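Lin1840 protein (Listeria innocua serovar 6a, PDB 4ZOC) probably hydrolyses terminal, non-reducing beta-D-glucosyl residues with release of beta-D-glucose, as a family 3 glycoside hydrolase linked to beta-1,2-glucan metabolism. Local coordinates at residues V450-L464 against L489-T503. The protein carries 2 engineered substitutions. Residues are numbered along the deposited sequence; the frame is centred on the assembly and turned at random.
Sequences VKAAVQNMDVVVLAL and LAKFVQTLGKPVVIT
V460 to A463 pair in parallel with V500 to T503, the short strand axes 4.6 Å apart at 23°, and five backbone hydrogen bonds from V460 N to P499 O through L464 N to T503 O join them. On the face carrying V460, L462, V500 and I502, helix 489-494 runs at 173° to strand 459-464. L462 meets this helix with both branches: CD1 rests on L489, while CD2 presses on A490 CA at a tight 3.5 Å. V460 points CG1, the branch anti to its own nitrogen, at the helix, where it meets V493 CG1 tip to tip at 3.8 Å. Strand 459-465, helix 484-494 and strand 500-505 thus form a beta-alpha-beta crossover in the family 3 C-terminal domain, with strand 393-397 on the other side of 459-465. Helix 444-456 packs beside the crossover helix: V450 CG1 lies in plane at the F492 ring edge, 4.0 Å from CE2, and V454 CG2 lies across L496 CD1 at 3.8 Å. K498, bent at chi2 (-116°) and again at chi4, runs alongside V454 CG1 in the reverse direction to the C-terminal end of helix 444-456 and the residue after it. There K498 NZ donates to M457 O at 2.6 Å, nearly along the carbonyl axis, to V454 O at 2.9 Å and, weakly, to Q455 O; a water links it to D458 OD1.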
loop_
_atom_site.group_PDB
_atom_site.type_symbol
_atom_site.label_atom_id
_atom_site.label_comp_id
_atom_site.label_asym_id
_atom_site.label_seq_id
_atom_site.Cartn_x
_atom_site.Cartn_y
_atom_site.Cartn_z
ATOM N N VAL A 450 12.668 -40.262 -0.692
ATOM C CA VAL A 450 11.301 -39.981 -1.143
ATOM C C VAL A 450 10.904 -40.878 -2.300
ATOM O O VAL A 450 9.809 -41.385 -2.352
ATOM C CB VAL A 450 11.162 -38.486 -1.509
ATOM C CG1 VAL A 450 9.860 -38.182 -2.222
ATOM C CG2 VAL A 450 11.231 -37.631 -0.257
ATOM N N LYS A 451 11.806 -41.082 -3.245
ATOM C CA LYS A 451 11.454 -41.890 -4.423
ATOM C C LYS A 451 11.152 -43.346 -3.998
ATOM O O LYS A 451 10.122 -43.997 -4.396
ATOM C CB LYS A 451 12.557 -41.780 -5.443
ATOM C CG LYS A 451 12.361 -42.673 -6.641
ATOM C CD LYS A 451 13.578 -42.527 -7.559
ATOM C CE LYS A 451 13.413 -43.313 -8.841
ATOM N NZ LYS A 451 14.026 -42.552 -9.960
ATOM N N ALA A 452 11.978 -43.839 -3.120
ATOM C CA ALA A 452 11.744 -45.215 -2.611
ATOM C C ALA A 452 10.409 -45.363 -1.875
ATOM O O ALA A 452 9.684 -46.406 -2.087
ATOM C CB ALA A 452 12.893 -45.620 -1.714
ATOM N N ALA A 453 10.060 -44.405 -1.018
ATOM C CA ALA A 453 8.782 -44.481 -0.274
ATOM C C ALA A 453 7.555 -44.403 -1.170
ATOM O O ALA A 453 6.568 -45.137 -1.002
ATOM C CB ALA A 453 8.693 -43.419 0.834
ATOM N N VAL A 454 7.635 -43.516 -2.150
ATOM C CA VAL A 454 6.537 -43.310 -3.133
ATOM C C VAL A 454 6.368 -44.553 -4.015
ATOM O O VAL A 454 5.258 -45.005 -4.225
ATOM C CB VAL A 454 6.743 -42.027 -3.952
ATOM C CG1 VAL A 454 5.682 -41.861 -5.025
ATOM C CG2 VAL A 454 6.776 -40.794 -3.067
ATOM N N GLN A 455 7.464 -45.120 -4.474
ATOM C CA GLN A 455 7.418 -46.417 -5.235
ATOM C C GLN A 455 6.661 -47.501 -4.532
ATOM O O GLN A 455 5.840 -48.173 -5.146
ATOM C CB GLN A 455 8.831 -46.923 -5.562
ATOM C CG GLN A 455 9.312 -46.475 -6.924
ATOM C CD GLN A 455 10.826 -46.641 -7.170
ATOM O OE1 GLN A 455 11.380 -46.084 -8.130
ATOM N NE2 GLN A 455 11.491 -47.392 -6.307
ATOM N N ASN A 456 6.951 -47.662 -3.244
ATOM C CA ASN A 456 6.296 -48.596 -2.344
ATOM C C ASN A 456 4.831 -48.377 -2.102
ATOM O O ASN A 456 4.028 -49.333 -2.070
ATOM C CB ASN A 456 7.018 -48.603 -0.970
ATOM C CG ASN A 456 8.445 -49.170 -1.040
ATOM O OD1 ASN A 456 8.796 -49.903 -1.964
ATOM N ND2 ASN A 456 9.261 -48.872 -0.018
ATOM N N MET A 457 4.439 -47.126 -1.939
ATOM C CA MET A 457 3.051 -46.760 -1.639
ATOM C C MET A 457 2.186 -46.417 -2.844
ATOM O O MET A 457 2.612 -46.563 -3.979
ATOM C CB MET A 457 3.180 -45.515 -0.757
ATOM C CG MET A 457 3.872 -45.870 0.554
ATOM S SD MET A 457 3.064 -46.961 1.726
ATOM C CE MET A 457 3.787 -48.559 1.303
ATOM N N ASP A 458 0.932 -46.014 -2.602
ATOM C CA ASP A 458 0.000 -45.731 -3.688
ATOM C C ASP A 458 -0.354 -44.243 -3.885
ATOM O O ASP A 458 -0.706 -43.853 -4.991
ATOM C CB ASP A 458 -1.291 -46.495 -3.478
ATOM C CG ASP A 458 -1.094 -48.020 -3.630
ATOM O OD1 ASP A 458 -0.152 -48.455 -4.334
ATOM O OD2 ASP A 458 -1.807 -48.745 -2.962
ATOM N N VAL A 459 -0.380 -43.477 -2.798
ATOM C CA VAL A 459 -0.689 -42.024 -2.836
ATOM C C VAL A 459 0.321 -41.333 -1.929
ATOM O O VAL A 459 0.920 -41.945 -0.979
ATOM C CB VAL A 459 -2.109 -41.702 -2.334
ATOM C CG1 VAL A 459 -3.154 -42.430 -3.167
ATOM C CG2 VAL A 459 -2.246 -42.115 -0.904
ATOM N N VAL A 460 0.538 -40.045 -2.194
ATOM C CA VAL A 460 1.517 -39.297 -1.479
ATOM C C VAL A 460 0.782 -38.218 -0.757
ATOM O O VAL A 460 -0.053 -37.537 -1.331
ATOM C CB VAL A 460 2.524 -38.646 -2.402
ATOM C CG1 VAL A 460 3.608 -37.886 -1.655
ATOM C CG2 VAL A 460 3.124 -39.674 -3.380
ATOM N N VAL A 461 1.027 -38.141 0.531
ATOM C CA VAL A 461 0.600 -37.010 1.329
ATOM C C VAL A 461 1.906 -36.188 1.518
ATOM O O VAL A 461 2.832 -36.599 2.299
ATOM C CB VAL A 461 -0.001 -37.432 2.710
ATOM C CG1 VAL A 461 -0.261 -36.171 3.570
ATOM C CG2 VAL A 461 -1.274 -38.193 2.645
ATOM N N LEU A 462 1.961 -34.997 0.881
ATOM C CA LEU A 462 3.139 -34.163 0.820
ATOM C C LEU A 462 2.839 -33.069 1.832
ATOM O O LEU A 462 1.988 -32.210 1.611
ATOM C CB LEU A 462 3.299 -33.579 -0.562
ATOM C CG LEU A 462 4.448 -32.590 -0.730
ATOM C CD1 LEU A 462 5.818 -33.095 -0.237
ATOM C CD2 LEU A 462 4.629 -32.202 -2.207
ATOM N N ALA A 463 3.503 -33.129 2.959
ATOM C CA ALA A 463 3.217 -32.211 4.066
ATOM C C ALA A 463 4.232 -31.094 4.075
ATOM O O ALA A 463 5.450 -31.286 4.456
ATOM C CB ALA A 463 3.192 -32.993 5.412
ATOM N N LEU A 464 3.769 -29.926 3.651
ATOM C CA LEU A 464 4.590 -28.725 3.525
ATOM C C LEU A 464 4.211 -27.645 4.500
ATOM O O LEU A 464 3.074 -27.557 4.979
ATOM C CB LEU A 464 4.412 -28.105 2.134
ATOM C CG LEU A 464 4.683 -29.065 0.950
ATOM C CD1 LEU A 464 4.407 -28.328 -0.372
ATOM C CD2 LEU A 464 6.089 -29.572 1.037
ATOM N N LEU A 489 10.560 -29.675 -3.893
ATOM C CA LEU A 489 10.035 -30.976 -3.457
ATOM C C LEU A 489 8.718 -31.317 -4.086
ATOM O O LEU A 489 8.529 -32.441 -4.548
ATOM C CB LEU A 489 9.974 -31.035 -1.881
ATOM C CG LEU A 489 9.412 -32.280 -1.261
ATOM C CD1 LEU A 489 10.149 -33.545 -1.692
ATOM C CD2 LEU A 489 9.455 -32.159 0.296
ATOM N N ALA A 490 7.778 -30.394 -4.123
ATOM C CA ALA A 490 6.472 -30.672 -4.757
ATOM C C ALA A 490 6.662 -31.013 -6.259
ATOM O O ALA A 490 6.049 -31.901 -6.773
ATOM C CB ALA A 490 5.598 -29.463 -4.580
ATOM N N LYS A 491 7.555 -30.282 -6.926
ATOM C CA LYS A 491 7.933 -30.513 -8.330
ATOM C C LYS A 491 8.521 -31.906 -8.494
ATOM O O LYS A 491 8.035 -32.667 -9.335
ATOM C CB LYS A 491 8.906 -29.449 -8.819
ATOM C CG LYS A 491 9.254 -29.455 -10.321
ATOM C CD LYS A 491 10.114 -28.240 -10.687
ATOM C CE LYS A 491 11.541 -28.356 -10.147
ATOM N NZ LYS A 491 12.441 -27.387 -10.847
ATOM N N PHE A 492 9.491 -32.257 -7.656
ATOM C CA PHE A 492 10.009 -33.629 -7.624
ATOM C C PHE A 492 8.983 -34.728 -7.414
ATOM O O PHE A 492 8.965 -35.644 -8.187
ATOM C CB PHE A 492 11.154 -33.743 -6.631
ATOM C CG PHE A 492 11.734 -35.107 -6.559
ATOM C CD1 PHE A 492 12.575 -35.575 -7.573
ATOM C CD2 PHE A 492 11.502 -35.898 -5.466
ATOM C CE1 PHE A 492 13.119 -36.867 -7.493
ATOM C CE2 PHE A 492 12.036 -37.179 -5.397
ATOM C CZ PHE A 492 12.883 -37.652 -6.403
ATOM N N VAL A 493 8.105 -34.623 -6.405
ATOM C CA VAL A 493 7.109 -35.632 -6.102
ATOM C C VAL A 493 6.147 -35.794 -7.277
ATOM O O VAL A 493 5.723 -36.922 -7.577
ATOM C CB VAL A 493 6.379 -35.272 -4.759
ATOM C CG1 VAL A 493 5.153 -36.077 -4.601
ATOM C CG2 VAL A 493 7.352 -35.519 -3.611
ATOM N N GLN A 494 5.858 -34.700 -7.995
ATOM C CA GLN A 494 4.927 -34.760 -9.131
ATOM C C GLN A 494 5.503 -35.693 -10.210
ATOM O O GLN A 494 4.782 -36.361 -10.933
ATOM C CB GLN A 494 4.766 -33.374 -9.688
ATOM C CG GLN A 494 3.632 -33.293 -10.674
ATOM C CD GLN A 494 3.994 -33.722 -12.040
ATOM O OE1 GLN A 494 5.145 -33.583 -12.452
ATOM N NE2 GLN A 494 2.983 -34.293 -12.793
ATOM N N THR A 495 6.790 -35.725 -10.307
ATOM C CA THR A 495 7.447 -36.566 -11.324
ATOM C C THR A 495 7.296 -38.063 -11.076
ATOM O O THR A 495 7.513 -38.836 -11.973
ATOM C CB THR A 495 8.927 -36.272 -11.548
ATOM O OG1 THR A 495 9.769 -36.768 -10.490
ATOM C CG2 THR A 495 9.189 -34.803 -11.871
ATOM N N LEU A 496 6.903 -38.456 -9.893
ATOM C CA LEU A 496 6.973 -39.868 -9.484
ATOM C C LEU A 496 5.716 -40.618 -9.918
ATOM O O LEU A 496 5.607 -41.783 -9.727
ATOM C CB LEU A 496 7.260 -40.005 -7.961
ATOM C CG LEU A 496 8.477 -39.261 -7.505
ATOM C CD1 LEU A 496 8.660 -39.380 -5.994
ATOM C CD2 LEU A 496 9.782 -39.670 -8.203
ATOM N N GLY A 497 4.776 -39.957 -10.526
ATOM C CA GLY A 497 3.638 -40.667 -11.139
ATOM C C GLY A 497 2.492 -41.109 -10.272
ATOM O O GLY A 497 1.520 -41.698 -10.830
ATOM N N LYS A 498 2.513 -40.824 -8.946
ATOM C CA LYS A 498 1.422 -41.222 -8.058
ATOM C C LYS A 498 0.606 -40.019 -7.659
ATOM O O LYS A 498 1.120 -38.944 -7.708
ATOM C CB LYS A 498 1.997 -41.844 -6.769
ATOM C CG LYS A 498 2.920 -43.028 -7.157
ATOM C CD LYS A 498 2.543 -44.401 -6.717
ATOM C CE LYS A 498 3.537 -45.404 -7.299
ATOM N NZ LYS A 498 3.817 -46.452 -6.309
ATOM N N PRO A 499 -0.645 -40.213 -7.251
ATOM C CA PRO A 499 -1.460 -39.007 -6.881
ATOM C C PRO A 499 -0.948 -38.386 -5.607
ATOM O O PRO A 499 -0.471 -39.100 -4.693
ATOM C CB PRO A 499 -2.866 -39.545 -6.659
ATOM C CG PRO A 499 -2.866 -40.971 -7.240
ATOM C CD PRO A 499 -1.456 -41.453 -7.369
ATOM N N VAL A 500 -0.981 -37.064 -5.581
ATOM C CA VAL A 500 -0.411 -36.294 -4.466
ATOM C C VAL A 500 -1.488 -35.417 -3.827
ATOM O O VAL A 500 -2.182 -34.662 -4.537
ATOM C CB VAL A 500 0.680 -35.410 -4.987
ATOM C CG1 VAL A 500 1.257 -34.521 -3.873
ATOM C CG2 VAL A 500 1.754 -36.173 -5.716
ATOM N N VAL A 501 -1.656 -35.515 -2.502
ATOM C CA VAL A 501 -2.373 -34.510 -1.727
ATOM C C VAL A 501 -1.320 -33.695 -0.958
ATOM O O VAL A 501 -0.449 -34.239 -0.253
ATOM C CB VAL A 501 -3.492 -35.052 -0.828
ATOM C CG1 VAL A 501 -3.079 -36.200 0.018
ATOM C CG2 VAL A 501 -4.061 -33.946 0.048
ATOM N N ILE A 502 -1.369 -32.379 -1.097
ATOM C CA ILE A 502 -0.509 -31.491 -0.320
ATOM C C ILE A 502 -1.307 -31.028 0.912
ATOM O O ILE A 502 -2.464 -30.500 0.796
ATOM C CB ILE A 502 0.003 -30.277 -1.134
ATOM C CG1 ILE A 502 1.097 -30.713 -2.102
ATOM C CG2 ILE A 502 0.671 -29.214 -0.211
ATOM C CD1 ILE A 502 1.553 -29.694 -3.173
ATOM N N THR A 503 -0.737 -31.233 2.093
ATOM C CA THR A 503 -1.381 -30.763 3.314
ATOM C C THR A 503 -0.478 -29.634 3.746
ATOM O O THR A 503 0.630 -29.849 4.070
ATOM C CB THR A 503 -1.440 -31.873 4.420
ATOM O OG1 THR A 503 -0.165 -32.444 4.538
ATOM C CG2 THR A 503 -2.342 -32.999 4.053
HETATM O O HOH W 1 1.163 -47.540 -6.605
#